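Probable Rab-related GTPase (Acanthamoeba polyphaga mimivirus, PDB 5XC5) binds GTP with magnesium and, as a small GTPase of the Rab family, probably hydrolyses it and may take part in protein transport. Local coordinates at residues G5-V16 and Y75-F86; Y113-D122 and C144-F152. The protein carries 1 engineered substitution. All coordinates share one frame; numbering follows the deposited sequence.

Contact 1: G5-V16 and Y75-F86; sequences GYKIILIGSSGV and YYTNSLGCLVVF. With GTP (guanosine-5'-triphosphate), chain B.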
loop_
_atom_site.group_PDB
_atom_site.type_symbol
_atom_site.label_atom_id
_atom_site.label_comp_id
_atom_site.label_asym_id
_atom_site.label_seq_id
_atom_site.Cartn_x
_atom_site.Cartn_y
_atom_site.Cartn_z
ATOM N N GLY A 5 -17.795 -4.169 5.823
ATOM C CA GLY A 5 -16.443 -4.336 5.313
ATOM C C GLY A 5 -15.439 -3.322 5.836
ATOM O O GLY A 5 -15.774 -2.428 6.613
ATOM N N TYR A 6 -14.192 -3.448 5.393
ATOM C CA TYR A 6 -13.102 -2.608 5.865
ATOM C C TYR A 6 -12.455 -1.925 4.671
ATOM O O TYR A 6 -11.860 -2.594 3.823
ATOM C CB TYR A 6 -12.064 -3.460 6.602
ATOM C CG TYR A 6 -12.582 -4.066 7.884
ATOM C CD1 TYR A 6 -13.387 -5.195 7.870
ATOM C CD2 TYR A 6 -12.277 -3.489 9.107
ATOM C CE1 TYR A 6 -13.880 -5.738 9.054
ATOM C CE2 TYR A 6 -12.755 -4.033 10.296
ATOM C CZ TYR A 6 -13.555 -5.154 10.255
ATOM O OH TYR A 6 -14.033 -5.688 11.440
ATOM N N LYS A 7 -12.553 -0.595 4.615
ATOM C CA LYS A 7 -12.023 0.151 3.478
ATOM C C LYS A 7 -10.506 0.275 3.578
ATOM O O LYS A 7 -9.981 0.849 4.535
ATOM C CB LYS A 7 -12.671 1.530 3.368
ATOM C CG LYS A 7 -12.060 2.387 2.251
ATOM C CD LYS A 7 -12.851 3.660 1.985
ATOM C CE LYS A 7 -12.153 4.505 0.921
ATOM N NZ LYS A 7 -12.951 5.714 0.538
ATOM N N ILE A 8 -9.814 -0.277 2.589
ATOM C CA ILE A 8 -8.362 -0.220 2.473
ATOM C C ILE A 8 -8.046 0.496 1.170
ATOM O O ILE A 8 -8.587 0.135 0.119
ATOM C CB ILE A 8 -7.742 -1.632 2.427
ATOM C CG1 ILE A 8 -8.337 -2.558 3.492
ATOM C CG2 ILE A 8 -6.200 -1.563 2.485
ATOM C CD1 ILE A 8 -8.085 -2.122 4.900
ATOM N N ILE A 9 -7.161 1.493 1.224
ATOM C CA ILE A 9 -6.694 2.147 0.002
ATOM C C ILE A 9 -5.196 1.924 -0.171
ATOM O O ILE A 9 -4.442 1.840 0.806
ATOM C CB ILE A 9 -7.026 3.655 -0.059
ATOM C CG1 ILE A 9 -6.291 4.429 1.038
ATOM C CG2 ILE A 9 -8.534 3.886 -0.036
ATOM C CD1 ILE A 9 -6.473 5.931 0.938
ATOM N N LEU A 10 -4.764 1.853 -1.429
ATOM C CA LEU A 10 -3.349 1.863 -1.782
ATOM C C LEU A 10 -3.050 3.200 -2.432
ATOM O O LEU A 10 -3.704 3.575 -3.417
ATOM C CB LEU A 10 -2.984 0.744 -2.757
ATOM C CG LEU A 10 -3.046 -0.661 -2.181
ATOM C CD1 LEU A 10 -4.438 -1.220 -2.353
ATOM C CD2 LEU A 10 -1.979 -1.555 -2.840
ATOM N N ILE A 11 -2.071 3.918 -1.876
ATOM C CA ILE A 11 -1.615 5.190 -2.418
ATOM C C ILE A 11 -0.095 5.162 -2.521
ATOM O O ILE A 11 0.576 4.361 -1.866
ATOM C CB ILE A 11 -2.091 6.400 -1.588
ATOM C CG1 ILE A 11 -1.447 6.387 -0.203
ATOM C CG2 ILE A 11 -3.615 6.395 -1.443
ATOM C CD1 ILE A 11 -1.926 7.527 0.727
ATOM N N GLY A 12 0.438 6.022 -3.369
ATOM C CA GLY A 12 1.864 6.065 -3.640
ATOM C C GLY A 12 2.100 6.540 -5.056
ATOM O O GLY A 12 1.196 6.590 -5.883
ATOM N N SER A 13 3.348 6.922 -5.324
ATOM C CA SER A 13 3.649 7.573 -6.587
ATOM C C SER A 13 3.558 6.584 -7.747
ATOM O O SER A 13 3.485 5.371 -7.564
ATOM C CB SER A 13 5.010 8.247 -6.509
ATOM O OG SER A 13 4.906 9.287 -5.550
ATOM N N SER A 14 3.528 7.124 -8.962
ATOM C CA SER A 14 3.291 6.277 -10.123
ATOM C C SER A 14 4.450 5.309 -10.342
ATOM O O SER A 14 5.619 5.669 -10.181
ATOM C CB SER A 14 3.088 7.130 -11.373
ATOM O OG SER A 14 2.903 6.302 -12.511
ATOM N N GLY A 15 4.114 4.068 -10.677
ATOM C CA GLY A 15 5.100 3.079 -11.040
ATOM C C GLY A 15 5.654 2.261 -9.899
ATOM O O GLY A 15 6.464 1.366 -10.149
ATOM N N VAL A 16 5.224 2.515 -8.660
ATOM C CA VAL A 16 5.819 1.840 -7.504
ATOM C C VAL A 16 5.341 0.403 -7.343
ATOM O O VAL A 16 5.958 -0.352 -6.575
ATOM C CB VAL A 16 5.629 2.628 -6.194
ATOM C CG1 VAL A 16 6.273 4.007 -6.291
ATOM C CG2 VAL A 16 4.157 2.747 -5.836
ATOM N N TYR A 75 -10.761 9.485 -2.630
ATOM C CA TYR A 75 -10.874 8.150 -2.062
ATOM C C TYR A 75 -10.296 8.049 -0.659
ATOM O O TYR A 75 -10.377 6.976 -0.048
ATOM C CB TYR A 75 -10.265 7.116 -3.025
ATOM C CG TYR A 75 -11.104 7.037 -4.270
ATOM C CD1 TYR A 75 -10.861 7.877 -5.349
ATOM C CD2 TYR A 75 -12.196 6.178 -4.341
ATOM C CE1 TYR A 75 -11.662 7.843 -6.479
ATOM C CE2 TYR A 75 -13.006 6.139 -5.463
ATOM C CZ TYR A 75 -12.732 6.969 -6.532
ATOM O OH TYR A 75 -13.535 6.932 -7.651
ATOM N N TYR A 76 -9.745 9.143 -0.122
ATOM C CA TYR A 76 -9.159 9.115 1.216
ATOM C C TYR A 76 -10.212 8.884 2.290
ATOM O O TYR A 76 -9.969 8.155 3.259
ATOM C CB TYR A 76 -8.472 10.445 1.519
ATOM C CG TYR A 76 -7.196 10.749 0.774
ATOM C CD1 TYR A 76 -6.290 9.746 0.431
ATOM C CD2 TYR A 76 -6.877 12.054 0.443
ATOM C CE1 TYR A 76 -5.115 10.051 -0.238
ATOM C CE2 TYR A 76 -5.711 12.361 -0.218
ATOM C CZ TYR A 76 -4.835 11.362 -0.555
ATOM O OH TYR A 76 -3.667 11.673 -1.230
ATOM N N THR A 77 -11.364 9.537 2.164
ATOM C CA THR A 77 -12.285 9.633 3.287
ATOM C C THR A 77 -12.813 8.254 3.671
ATOM O O THR A 77 -13.025 7.388 2.818
ATOM C CB THR A 77 -13.427 10.598 2.949
ATOM O OG1 THR A 77 -14.260 10.781 4.101
ATOM C CG2 THR A 77 -14.262 10.079 1.798
ATOM N N ASN A 78 -12.987 8.046 4.976
ATOM C CA ASN A 78 -13.530 6.823 5.561
ATOM C C ASN A 78 -12.617 5.615 5.406
ATOM O O ASN A 78 -13.065 4.480 5.607
ATOM C CB ASN A 78 -14.945 6.501 5.065
ATOM C CG ASN A 78 -15.943 7.566 5.445
ATOM O OD1 ASN A 78 -15.919 8.077 6.565
ATOM N ND2 ASN A 78 -16.821 7.917 4.515
ATOM N N SER A 79 -11.349 5.818 5.055
ATOM C CA SER A 79 -10.423 4.698 4.980
ATOM C C SER A 79 -10.119 4.203 6.384
ATOM O O SER A 79 -9.875 5.002 7.294
ATOM C CB SER A 79 -9.130 5.148 4.310
ATOM O OG SER A 79 -9.360 5.458 2.951
ATOM N N LEU A 80 -10.139 2.883 6.569
ATOM C CA LEU A 80 -9.716 2.282 7.825
ATOM C C LEU A 80 -8.266 1.817 7.801
ATOM O O LEU A 80 -7.587 1.874 8.827
ATOM C CB LEU A 80 -10.630 1.102 8.184
ATOM C CG LEU A 80 -12.108 1.480 8.347
ATOM C CD1 LEU A 80 -12.947 0.266 8.751
ATOM C CD2 LEU A 80 -12.275 2.604 9.350
ATOM N N GLY A 81 -7.776 1.377 6.650
ATOM C CA GLY A 81 -6.381 1.016 6.510
ATOM C C GLY A 81 -5.834 1.615 5.229
ATOM O O GLY A 81 -6.566 1.856 4.271
ATOM N N CYS A 82 -4.533 1.852 5.227
ATOM C CA CYS A 82 -3.889 2.411 4.047
ATOM C C CYS A 82 -2.531 1.761 3.862
ATOM O O CYS A 82 -1.736 1.689 4.806
ATOM C CB CYS A 82 -3.724 3.933 4.186
ATOM S SG CYS A 82 -2.840 4.732 2.817
ATOM N N LEU A 83 -2.267 1.318 2.636
ATOM C CA LEU A 83 -0.938 0.905 2.212
ATOM C C LEU A 83 -0.333 2.064 1.431
ATOM O O LEU A 83 -0.912 2.505 0.429
ATOM C CB LEU A 83 -1.060 -0.323 1.312
ATOM C CG LEU A 83 -1.676 -1.582 1.950
ATOM C CD1 LEU A 83 -1.933 -2.637 0.900
ATOM C CD2 LEU A 83 -0.761 -2.156 3.015
ATOM N N VAL A 84 0.815 2.570 1.889
ATOM C CA VAL A 84 1.541 3.617 1.172
ATOM C C VAL A 84 2.779 2.976 0.561
ATOM O O VAL A 84 3.712 2.602 1.278
ATOM C CB VAL A 84 1.923 4.786 2.087
ATOM C CG1 VAL A 84 2.541 5.917 1.262
ATOM C CG2 VAL A 84 0.698 5.296 2.833
ATOM N N VAL A 85 2.792 2.849 -0.766
ATOM C CA VAL A 85 3.793 2.058 -1.470
ATOM C C VAL A 85 4.845 2.973 -2.081
ATOM O O VAL A 85 4.526 4.052 -2.594
ATOM C CB VAL A 85 3.103 1.192 -2.542
ATOM C CG1 VAL A 85 4.091 0.229 -3.175
ATOM C CG2 VAL A 85 1.922 0.434 -1.931
ATOM N N PHE A 86 6.106 2.540 -2.020
ATOM C CA PHE A 86 7.176 3.189 -2.772
ATOM C C PHE A 86 8.103 2.125 -3.352
ATOM O O PHE A 86 8.022 0.943 -3.017
ATOM C CB PHE A 86 7.932 4.229 -1.929
ATOM C CG PHE A 86 8.885 3.626 -0.932
ATOM C CD1 PHE A 86 8.439 3.254 0.331
ATOM C CD2 PHE A 86 10.233 3.451 -1.247
ATOM C CE1 PHE A 86 9.303 2.715 1.256
ATOM C CE2 PHE A 86 11.102 2.896 -0.315
ATOM C CZ PHE A 86 10.625 2.519 0.933
HETATM P PG GTP B . 0.273 3.862 -11.105
HETATM O O1G GTP B . -1.060 3.167 -11.305
HETATM O O2G GTP B . 0.726 4.579 -12.342
HETATM O O3G GTP B . 0.279 4.760 -9.888
HETATM O O3B GTP B . 1.459 2.749 -10.882
HETATM P PB GTP B . 1.428 1.465 -9.891
HETATM O O1B GTP B . 0.046 0.843 -9.852
HETATM O O2B GTP B . 1.975 1.848 -8.544
HETATM O O3A GTP B . 2.547 0.468 -10.496
HETATM P PA GTP B . 2.259 -0.834 -11.427
HETATM O O1A GTP B . 1.665 -1.973 -10.590
HETATM O O2A GTP B . 1.472 -0.421 -12.688
HETATM O "O5'" GTP B . 3.784 -1.264 -11.790
HETATM C "C5'" GTP B . 4.626 -0.416 -12.546
HETATM C "C4'" GTP B . 5.743 -1.245 -13.178
HETATM O "O4'" GTP B . 6.561 -1.737 -12.127
HETATM C "C3'" GTP B . 5.246 -2.449 -13.956
HETATM O "O3'" GTP B . 6.040 -2.634 -15.120
HETATM C "C2'" GTP B . 5.478 -3.603 -13.005
HETATM O "O2'" GTP B . 5.689 -4.827 -13.670
HETATM C "C1'" GTP B . 6.699 -3.141 -12.237
HETATM N N9 GTP B . 6.691 -3.745 -10.897
HETATM C C8 GTP B . 5.644 -3.816 -10.015
HETATM N N7 GTP B . 6.056 -4.441 -8.892
HETATM C C5 GTP B . 7.362 -4.774 -9.055
HETATM C C6 GTP B . 8.280 -5.420 -8.235
HETATM O O6 GTP B . 8.013 -5.843 -7.096
HETATM N N1 GTP B . 9.549 -5.598 -8.736
HETATM C C2 GTP B . 9.924 -5.148 -9.985
HETATM N N2 GTP B . 11.173 -5.357 -10.386
HETATM N N3 GTP B . 9.027 -4.500 -10.802
HETATM C C4 GTP B . 7.768 -4.336 -10.317
HETATM O O HOH W 1 5.339 6.665 -3.232
#

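Contact 2: Y113-D122 and C144-F152; sequences YILVVANKID and CDYVFASSF. With GTP (guanosine-5'-triphosphate), chain B.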
loop_
_atom_site.group_PDB
_atom_site.type_symbol
_atom_site.label_atom_id
_atom_site.label_comp_id
_atom_site.label_asym_id
_atom_site.label_seq_id
_atom_site.Cartn_x
_atom_site.Cartn_y
_atom_site.Cartn_z
ATOM N N TYR A 113 -4.617 2.146 10.711
ATOM C CA TYR A 113 -3.313 1.541 10.479
ATOM C C TYR A 113 -2.829 1.993 9.114
ATOM O O TYR A 113 -3.525 1.794 8.106
ATOM C CB TYR A 113 -3.434 0.018 10.515
ATOM C CG TYR A 113 -2.144 -0.772 10.359
ATOM C CD1 TYR A 113 -1.046 -0.556 11.194
ATOM C CD2 TYR A 113 -2.059 -1.783 9.410
ATOM C CE1 TYR A 113 0.118 -1.326 11.062
ATOM C CE2 TYR A 113 -0.919 -2.547 9.272
ATOM C CZ TYR A 113 0.164 -2.325 10.092
ATOM O OH TYR A 113 1.284 -3.110 9.917
ATOM N N ILE A 114 -1.648 2.605 9.095
ATOM C CA ILE A 114 -0.959 2.994 7.870
ATOM C C ILE A 114 0.292 2.137 7.789
ATOM O O ILE A 114 1.095 2.123 8.728
ATOM C CB ILE A 114 -0.589 4.482 7.874
ATOM C CG1 ILE A 114 -1.848 5.341 7.945
ATOM C CG2 ILE A 114 0.214 4.811 6.643
ATOM C CD1 ILE A 114 -1.551 6.841 7.935
ATOM N N LEU A 115 0.439 1.403 6.683
ATOM C CA LEU A 115 1.563 0.500 6.464
ATOM C C LEU A 115 2.315 0.956 5.221
ATOM O O LEU A 115 1.752 0.970 4.123
ATOM C CB LEU A 115 1.059 -0.935 6.305
ATOM C CG LEU A 115 2.110 -1.998 5.979
ATOM C CD1 LEU A 115 3.224 -2.014 7.012
ATOM C CD2 LEU A 115 1.428 -3.360 5.884
ATOM N N VAL A 116 3.570 1.369 5.411
ATOM C CA VAL A 116 4.447 1.753 4.307
ATOM C C VAL A 116 5.047 0.487 3.712
ATOM O O VAL A 116 5.630 -0.331 4.429
ATOM C CB VAL A 116 5.551 2.697 4.811
ATOM C CG1 VAL A 116 6.594 2.943 3.717
ATOM C CG2 VAL A 116 4.947 4.014 5.309
ATOM N N VAL A 117 4.914 0.328 2.397
ATOM C CA VAL A 117 5.396 -0.857 1.700
ATOM C C VAL A 117 6.606 -0.452 0.875
ATOM O O VAL A 117 6.481 0.303 -0.099
ATOM C CB VAL A 117 4.323 -1.478 0.796
ATOM C CG1 VAL A 117 4.866 -2.716 0.070
ATOM C CG2 VAL A 117 3.079 -1.816 1.613
ATOM N N ALA A 118 7.770 -0.972 1.251
ATOM C CA ALA A 118 9.000 -0.795 0.487
ATOM C C ALA A 118 9.014 -1.897 -0.566
ATOM O O ALA A 118 9.326 -3.056 -0.268
ATOM C CB ALA A 118 10.200 -0.895 1.426
ATOM N N ASN A 119 8.640 -1.546 -1.793
ATOM C CA ASN A 119 8.405 -2.515 -2.850
ATOM C C ASN A 119 9.596 -2.604 -3.797
ATOM O O ASN A 119 10.490 -1.749 -3.824
ATOM C CB ASN A 119 7.136 -2.159 -3.633
ATOM C CG ASN A 119 6.551 -3.344 -4.377
ATOM O OD1 ASN A 119 6.699 -4.480 -3.959
ATOM N ND2 ASN A 119 5.875 -3.078 -5.488
ATOM N N LYS A 120 9.575 -3.672 -4.596
ATOM C CA LYS A 120 10.590 -4.002 -5.605
ATOM C C LYS A 120 11.888 -4.512 -4.989
ATOM O O LYS A 120 12.968 -4.344 -5.565
ATOM C CB LYS A 120 10.833 -2.893 -6.640
ATOM C CG LYS A 120 9.543 -2.318 -7.205
ATOM C CD LYS A 120 9.780 -1.612 -8.511
ATOM C CE LYS A 120 8.504 -0.920 -9.014
ATOM N NZ LYS A 120 8.758 -0.213 -10.322
ATOM N N ILE A 121 11.791 -5.167 -3.828
ATOM C CA ILE A 121 12.982 -5.682 -3.156
ATOM C C ILE A 121 13.722 -6.737 -3.968
ATOM O O ILE A 121 14.865 -7.060 -3.636
ATOM C CB ILE A 121 12.653 -6.181 -1.730
ATOM C CG1 ILE A 121 11.776 -7.441 -1.779
ATOM C CG2 ILE A 121 12.044 -5.061 -0.910
ATOM C CD1 ILE A 121 11.337 -7.953 -0.406
ATOM N N ASP A 122 13.095 -7.293 -5.007
ATOM C CA ASP A 122 13.775 -8.239 -5.883
ATOM C C ASP A 122 14.937 -7.597 -6.619
ATOM O O ASP A 122 15.871 -8.302 -7.010
ATOM C CB ASP A 122 12.787 -8.811 -6.901
ATOM C CG ASP A 122 12.090 -7.723 -7.702
ATOM O OD1 ASP A 122 11.223 -7.032 -7.122
ATOM O OD2 ASP A 122 12.403 -7.546 -8.900
ATOM N N CYS A 144 3.427 5.099 11.839
ATOM C CA CYS A 144 3.084 4.119 10.819
ATOM C C CYS A 144 4.071 2.964 10.906
ATOM O O CYS A 144 5.123 3.062 11.541
ATOM C CB CYS A 144 3.049 4.739 9.412
ATOM S SG CYS A 144 4.620 5.434 8.837
ATOM N N ASP A 145 3.710 1.865 10.260
ATOM C CA ASP A 145 4.496 0.642 10.227
ATOM C C ASP A 145 5.115 0.498 8.839
ATOM O O ASP A 145 4.804 1.256 7.919
ATOM C CB ASP A 145 3.570 -0.537 10.558
ATOM C CG ASP A 145 4.313 -1.795 10.998
ATOM O OD1 ASP A 145 5.544 -1.777 11.207
ATOM O OD2 ASP A 145 3.627 -2.832 11.131
ATOM N N TYR A 146 5.997 -0.490 8.691
ATOM C CA TYR A 146 6.682 -0.726 7.428
ATOM C C TYR A 146 6.787 -2.221 7.160
ATOM O O TYR A 146 6.756 -3.045 8.082
ATOM C CB TYR A 146 8.101 -0.134 7.422
ATOM C CG TYR A 146 8.985 -0.757 8.475
ATOM C CD1 TYR A 146 8.923 -0.327 9.796
ATOM C CD2 TYR A 146 9.856 -1.801 8.162
ATOM C CE1 TYR A 146 9.712 -0.904 10.786
ATOM C CE2 TYR A 146 10.651 -2.388 9.142
ATOM C CZ TYR A 146 10.573 -1.935 10.452
ATOM O OH TYR A 146 11.359 -2.510 11.432
ATOM N N VAL A 147 6.973 -2.550 5.878
ATOM C CA VAL A 147 7.131 -3.929 5.432
ATOM C C VAL A 147 7.860 -3.877 4.102
ATOM O O VAL A 147 7.765 -2.892 3.368
ATOM C CB VAL A 147 5.745 -4.620 5.319
ATOM C CG1 VAL A 147 4.887 -3.971 4.240
ATOM C CG2 VAL A 147 5.884 -6.121 5.083
ATOM N N PHE A 148 8.560 -4.960 3.769
ATOM C CA PHE A 148 9.287 -5.072 2.510
ATOM C C PHE A 148 8.615 -6.098 1.607
ATOM O O PHE A 148 8.199 -7.169 2.069
ATOM C CB PHE A 148 10.742 -5.462 2.776
ATOM C CG PHE A 148 11.545 -4.359 3.419
ATOM C CD1 PHE A 148 11.510 -4.165 4.798
ATOM C CD2 PHE A 148 12.305 -3.504 2.647
ATOM C CE1 PHE A 148 12.237 -3.139 5.392
ATOM C CE2 PHE A 148 13.048 -2.487 3.235
ATOM C CZ PHE A 148 13.007 -2.307 4.609
ATOM N N ALA A 149 8.502 -5.776 0.316
ATOM C CA ALA A 149 7.773 -6.656 -0.588
ATOM C C ALA A 149 8.312 -6.598 -2.012
ATOM O O ALA A 149 9.089 -5.714 -2.385
ATOM C CB ALA A 149 6.274 -6.329 -0.583
ATOM N N SER A 150 7.907 -7.602 -2.796
ATOM C CA SER A 150 7.995 -7.596 -4.248
ATOM C C SER A 150 6.662 -8.093 -4.778
ATOM O O SER A 150 6.177 -9.136 -4.332
ATOM C CB SER A 150 9.092 -8.541 -4.732
ATOM O OG SER A 150 9.018 -8.700 -6.146
ATOM N N SER A 151 6.073 -7.340 -5.717
ATOM C CA SER A 151 4.793 -7.729 -6.304
ATOM C C SER A 151 4.847 -9.121 -6.904
ATOM O O SER A 151 3.819 -9.808 -6.967
ATOM C CB SER A 151 4.411 -6.756 -7.421
ATOM O OG SER A 151 4.483 -5.397 -7.011
ATOM N N PHE A 152 6.015 -9.540 -7.376
ATOM C CA PHE A 152 6.179 -10.809 -8.070
ATOM C C PHE A 152 6.374 -11.976 -7.120
ATOM O O PHE A 152 6.424 -13.124 -7.573
ATOM C CB PHE A 152 7.367 -10.727 -9.040
ATOM C CG PHE A 152 7.306 -9.548 -9.968
ATOM C CD1 PHE A 152 6.090 -9.086 -10.437
ATOM C CD2 PHE A 152 8.466 -8.887 -10.354
ATOM C CE1 PHE A 152 6.021 -7.989 -11.283
ATOM C CE2 PHE A 152 8.403 -7.794 -11.210
ATOM C CZ PHE A 152 7.178 -7.346 -11.664
HETATM P PG GTP B . 0.273 3.862 -11.105
HETATM O O1G GTP B . -1.060 3.167 -11.305
HETATM O O2G GTP B . 0.726 4.579 -12.342
HETATM O O3G GTP B . 0.279 4.760 -9.888
HETATM O O3B GTP B . 1.459 2.749 -10.882
HETATM P PB GTP B . 1.428 1.465 -9.891
HETATM O O1B GTP B . 0.046 0.843 -9.852
HETATM O O2B GTP B . 1.975 1.848 -8.544
HETATM O O3A GTP B . 2.547 0.468 -10.496
HETATM P PA GTP B . 2.259 -0.834 -11.427
HETATM O O1A GTP B . 1.665 -1.973 -10.590
HETATM O O2A GTP B . 1.472 -0.421 -12.688
HETATM O "O5'" GTP B . 3.784 -1.264 -11.790
HETATM C "C5'" GTP B . 4.626 -0.416 -12.546
HETATM C "C4'" GTP B . 5.743 -1.245 -13.178
HETATM O "O4'" GTP B . 6.561 -1.737 -12.127
HETATM C "C3'" GTP B . 5.246 -2.449 -13.956
HETATM O "O3'" GTP B . 6.040 -2.634 -15.120
HETATM C "C2'" GTP B . 5.478 -3.603 -13.005
HETATM O "O2'" GTP B . 5.689 -4.827 -13.670
HETATM C "C1'" GTP B . 6.699 -3.141 -12.237
HETATM N N9 GTP B . 6.691 -3.745 -10.897
HETATM C C8 GTP B . 5.644 -3.816 -10.015
HETATM N N7 GTP B . 6.056 -4.441 -8.892
HETATM C C5 GTP B . 7.362 -4.774 -9.055
HETATM C C6 GTP B . 8.280 -5.420 -8.235
HETATM O O6 GTP B . 8.013 -5.843 -7.096
HETATM N N1 GTP B . 9.549 -5.598 -8.736
HETATM C C2 GTP B . 9.924 -5.148 -9.985
HETATM N N2 GTP B . 11.173 -5.357 -10.386
HETATM N N3 GTP B . 9.027 -4.500 -10.802
HETATM C C4 GTP B . 7.768 -4.336 -10.317
#

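Contact 1: G5-V16 and Y75-F86
Lys7 lays its side chain along the turn that leads into strand 81-86, an instance of how one extended lysine can fasten a loop by its carbonyls. Lys7 CB lies 3.7 Å from Asn78 O, CG rests beside Ser79 CA, CD passes the carbonyl oxygens of Asn78 and Thr77, and CE comes up to Tyr75 O. Lys7 NZ then takes two acceptors: it sits 2.8 Å from Thr77 O, almost in line with that carbonyl bond, and 2.9 Å from Tyr75 O, above the carbonyl plane. With CG opposite the backbone N (chi1 175°) and every later torsion extended, the chain attains the reach this needs. Within the type II turn from Tyr76 to Ser79, Ser79 N and OG both bond to Tyr76 O from the same face of its plane.

The backbones run parallel. Lys7 O accepts from both Leu80 N and Gly81 N, after which bonds alternate through Ile9 and Ile11 as far as Val85 N. On one face of the sheet, Ile11 CD1 packs 3.6 Å from Cys82 SG; a chi1 of 66° sets Ile11 CG1 between its backbone N and carbonyl carbon and so brings this branch against the sulfur. Ile9 CD1 meets the edge of the Tyr76 ring in its plane, 3.9 Å from Tyr76 CD1. On the other face Leu10 and Leu83 lie side by side, pointing the same way, with Leu10 CG 3.8 Å from Leu83 CD1.

Past Gly12 the strands part, and a water bridges Ser13 N and Val85 O. There Val16 CG2 packs 3.7 Å from Val85 CG1, while Ser14 OG bonds to the gamma-phosphate oxygen O2G and Gly15 N, 3.0 Å away, to the bridging O3B. Two central parallel strands, one opening into the P-loop, are the phosphate-binding heart of the Ras-like GTPase fold.

Contact 2: Y113-D122 and C144-F152
Ser151 OG is gripped from two sides: it gives its proton to guanine N7 at 2.6 Å and accepts from Asn119 ND2 at 3.1 Å. The second bond is nearly straight (176°), with the serine oxygen in the amide plane of Asn119. The same ND2 also bonds to Val16 O of the P-loop, which helps fix the amide's rotation. Ser151 N adds a bond to guanine O6.

Asp122 reads the Watson-Crick edge of guanine through both carboxylate oxygens. Asp122 OD1 accepts from guanine N1 at 2.7 Å and Asp122 OD2 from guanine N2 at 2.9 Å, matching the base's two neighbouring N-H donors, consistent with the specificity of this motif. Asp122 CG stands between its own backbone N and carbonyl carbon (chi1 56°), which turns the carboxylate to the base. Ser150 OG lies close to both Asp122 OD1 and O6. Asn119 to Asp122 form the NKxD motif of Ras-like GTPases, and Ser150 to Phe152 occupy the place of the SAK motif. Both lie at the carboxyl-terminal side of parallel strands 113-119 and 145-148, joined as a beta-alpha-beta unit through helix 132-141. Between them lies the base: Lys120 stretches its methylenes over one face, and the Phe152 ring lies against the other, Phe152 CE2 coming 3.3 Å from guanine C2.

Behind the pocket Ile121 N bonds to Ala149 O, and Ile121 CG2 meets the Phe148 ring at its edge. Further down, Val117 and Val147 lie side by side, with Val117 CG2 3.8 Å from Val147 CG1. At the far end Tyr113 OH donates to the anti side of Asp145 OD2 at 2.7 Å, and Lys163 of helix 154-169 forms a salt bridge with that oxygen.

How the contacts relate
Contact 1 lies in the buried centre of the sheet, whereas contact 2 reaches its outermost strand, 145-148, and is partly exposed. They share no residues but are adjacent, since strands 81-86 and 113-119 are neighbours: Val84 O probably bonds to Val117 N, and Phe86 CZ packs on Ala118 CB. Each illustrates the rule that parallel strands deliver binding loops at their carboxyl ends, yet the chemistry divides. Contact 1 sends backbone and hydroxyl groups to phosphates, and contact 2 holds the base through a carboxylate, serines and flat packing. Lys120 spans the two, its NZ bonding to Gly15 O of the P-loop and to the ribose O4'.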